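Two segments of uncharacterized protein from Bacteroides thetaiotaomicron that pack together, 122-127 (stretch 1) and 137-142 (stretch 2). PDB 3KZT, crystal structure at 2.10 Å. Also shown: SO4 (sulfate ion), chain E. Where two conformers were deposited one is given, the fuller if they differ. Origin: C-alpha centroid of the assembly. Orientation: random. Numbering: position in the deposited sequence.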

# COMPACT_ATOMS: atom_id res chain seq x y z
N SER A 122 -2.88 -17.83 -4.22
CA SER A 122 -4.01 -18.04 -3.32
C SER A 122 -3.52 -18.67 -2.00
O SER A 122 -3.30 -19.88 -1.93
CB SER A 122 -5.04 -18.94 -4.01
OG SER A 122 -6.13 -19.21 -3.16
N ILE A 123 -3.36 -17.82 -0.96
CA ILE A 123 -2.89 -18.25 0.37
C ILE A 123 -4.09 -18.37 1.36
O ILE A 123 -4.73 -17.34 1.67
CB ILE A 123 -1.85 -17.22 1.00
CG1 ILE A 123 -0.69 -16.92 0.03
CG2 ILE A 123 -1.31 -17.74 2.34
CD1 ILE A 123 -0.88 -15.65 -0.80
N PRO A 124 -4.40 -19.61 1.85
CA PRO A 124 -5.37 -19.68 2.94
C PRO A 124 -4.70 -19.15 4.23
O PRO A 124 -3.55 -19.55 4.52
CB PRO A 124 -5.67 -21.18 3.06
CG PRO A 124 -5.03 -21.83 1.85
CD PRO A 124 -3.93 -20.95 1.46
N VAL A 125 -5.39 -18.25 4.94
CA VAL A 125 -4.90 -17.69 6.22
C VAL A 125 -6.01 -17.80 7.28
O VAL A 125 -7.20 -17.61 6.96
CB VAL A 125 -4.38 -16.22 6.08
CG1 VAL A 125 -3.37 -16.12 4.94
CG2 VAL A 125 -5.53 -15.22 5.88
N ARG A 126 -5.62 -18.14 8.52
CA ARG A 126 -6.54 -18.30 9.64
C ARG A 126 -6.38 -17.12 10.61
O ARG A 126 -5.25 -16.70 10.88
CB ARG A 126 -6.29 -19.61 10.36
CG ARG A 126 -7.50 -20.09 11.13
CD ARG A 126 -7.23 -21.39 11.87
NE ARG A 126 -6.56 -21.20 13.16
CZ ARG A 126 -6.14 -22.20 13.96
NH1 ARG A 126 -6.30 -23.50 13.61
NH2 ARG A 126 -5.55 -21.90 15.13
N VAL A 127 -7.51 -16.63 11.15
CA VAL A 127 -7.58 -15.43 12.00
C VAL A 127 -8.05 -15.77 13.42
O VAL A 127 -8.98 -16.55 13.58
CB VAL A 127 -8.57 -14.37 11.38
CG1 VAL A 127 -8.81 -13.20 12.36
CG2 VAL A 127 -8.04 -13.85 10.06
N ASP A 137 -3.19 -16.29 12.81
CA ASP A 137 -2.51 -17.34 13.63
C ASP A 137 -2.05 -18.59 12.86
O ASP A 137 -1.42 -19.46 13.45
CB ASP A 137 -3.35 -17.73 14.87
CG ASP A 137 -4.65 -18.44 14.54
OD1 ASP A 137 -5.12 -18.40 13.38
OD2 ASP A 137 -5.23 -19.03 15.46
N ASP A 138 -2.39 -18.68 11.56
CA ASP A 138 -1.89 -19.76 10.71
C ASP A 138 -2.02 -19.41 9.21
O ASP A 138 -2.90 -18.63 8.82
CB ASP A 138 -2.65 -21.08 11.00
CG ASP A 138 -1.92 -22.33 10.46
OD1 ASP A 138 -0.70 -22.29 10.21
OD2 ASP A 138 -2.59 -23.36 10.29
N ILE A 139 -1.11 -19.96 8.38
CA ILE A 139 -1.21 -19.89 6.89
C ILE A 139 -0.82 -21.23 6.29
O ILE A 139 -0.05 -21.95 6.92
CB ILE A 139 -0.30 -18.75 6.25
CG1 ILE A 139 1.23 -19.04 6.38
CG2 ILE A 139 -0.63 -17.40 6.85
CD1 ILE A 139 2.10 -18.01 5.65
N THR A 140 -1.35 -21.54 5.10
CA THR A 140 -0.95 -22.75 4.30
C THR A 140 -0.98 -24.04 5.18
O THR A 140 0.08 -24.57 5.54
CB THR A 140 0.45 -22.51 3.68
OG1 THR A 140 0.42 -21.26 2.99
CG2 THR A 140 0.84 -23.64 2.68
N PRO A 141 -2.22 -24.50 5.57
CA PRO A 141 -2.48 -25.56 6.57
C PRO A 141 -1.48 -26.75 6.67
O PRO A 141 -1.08 -27.32 5.63
CB PRO A 141 -3.87 -26.08 6.17
CG PRO A 141 -4.55 -24.95 5.54
CD PRO A 141 -3.50 -23.98 5.01
N GLU A 142 -1.08 -27.08 7.92
CA GLU A 142 -0.16 -28.20 8.24
C GLU A 142 -0.91 -29.24 9.08
O GLU A 142 -0.54 -30.42 9.13
CB GLU A 142 1.12 -27.71 8.99
CG GLU A 142 0.86 -26.98 10.38
CD GLU A 142 2.16 -26.60 11.14
OE1 GLU A 142 3.26 -27.04 10.73
OE2 GLU A 142 2.07 -25.88 12.16
S SO4 E . -9.19 -25.45 11.88
O1 SO4 E . -9.35 -25.47 13.34
O2 SO4 E . -10.16 -24.54 11.28
O3 SO4 E . -9.41 -26.80 11.37
O4 SO4 E . -7.83 -25.02 11.56

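Two neighbouring strands, 122-127 and 137-139, run antiparallel, and the contact between the two stretches buries 406 Å² in total. R126 and D137 account for much of it.

R126 sits in a hydrogen-bonded pair with D138. Its N donates to D138 O at 2.8 Å, almost in line. Its O accepts from D137 N at 2.9 Å. The side chain adds a salt bridge. R126 NH2 donates to D137 OD2 at 2.9 Å and R126 NE to D137 OD1 at 3.2 Å, so the carboxylate meets the edge of the guanidinium through both oxygens. The arginine runs t, t at chi1 and chi2, then turns at chi3 (p). D137 has chi1 p; its CA-to-CB bond points sideways, but the carboxylate comes nearer to the first strand. Opposite charges make this pairing favourable in a partly exposed place. A sulfate ion, probably from the crystallisation liquor, takes a further hydrogen bond, from R126 NH1 to SO4 O4 at 3.0 Å. D138 shares the sheet face of R126, and the two CB atoms lie 4.0 Å apart.

V125 and I139 form the next pair, of the non-hydrogen-bonded kind. Their side chains lie on the other face and are buried, which suits their branched apolar shapes. V125 CG1 meets I139 CG2 at 3.6 Å. I123 CG2 also reaches I139 CB, at 4.2 Å. The close backbones allow CA-H...O contacts, from V125 CA to D138 O at 3.4 Å and from I139 CA to P124 O at 3.3 Å.

P124 has no amide hydrogen to donate, but its carbonyl serves well: T140 N donates to P124 O at 3.0 Å. Its ring packs against a second proline, with P124 CB 4.0 Å from P141 CD. S122 and E142 make no contact across the stretches.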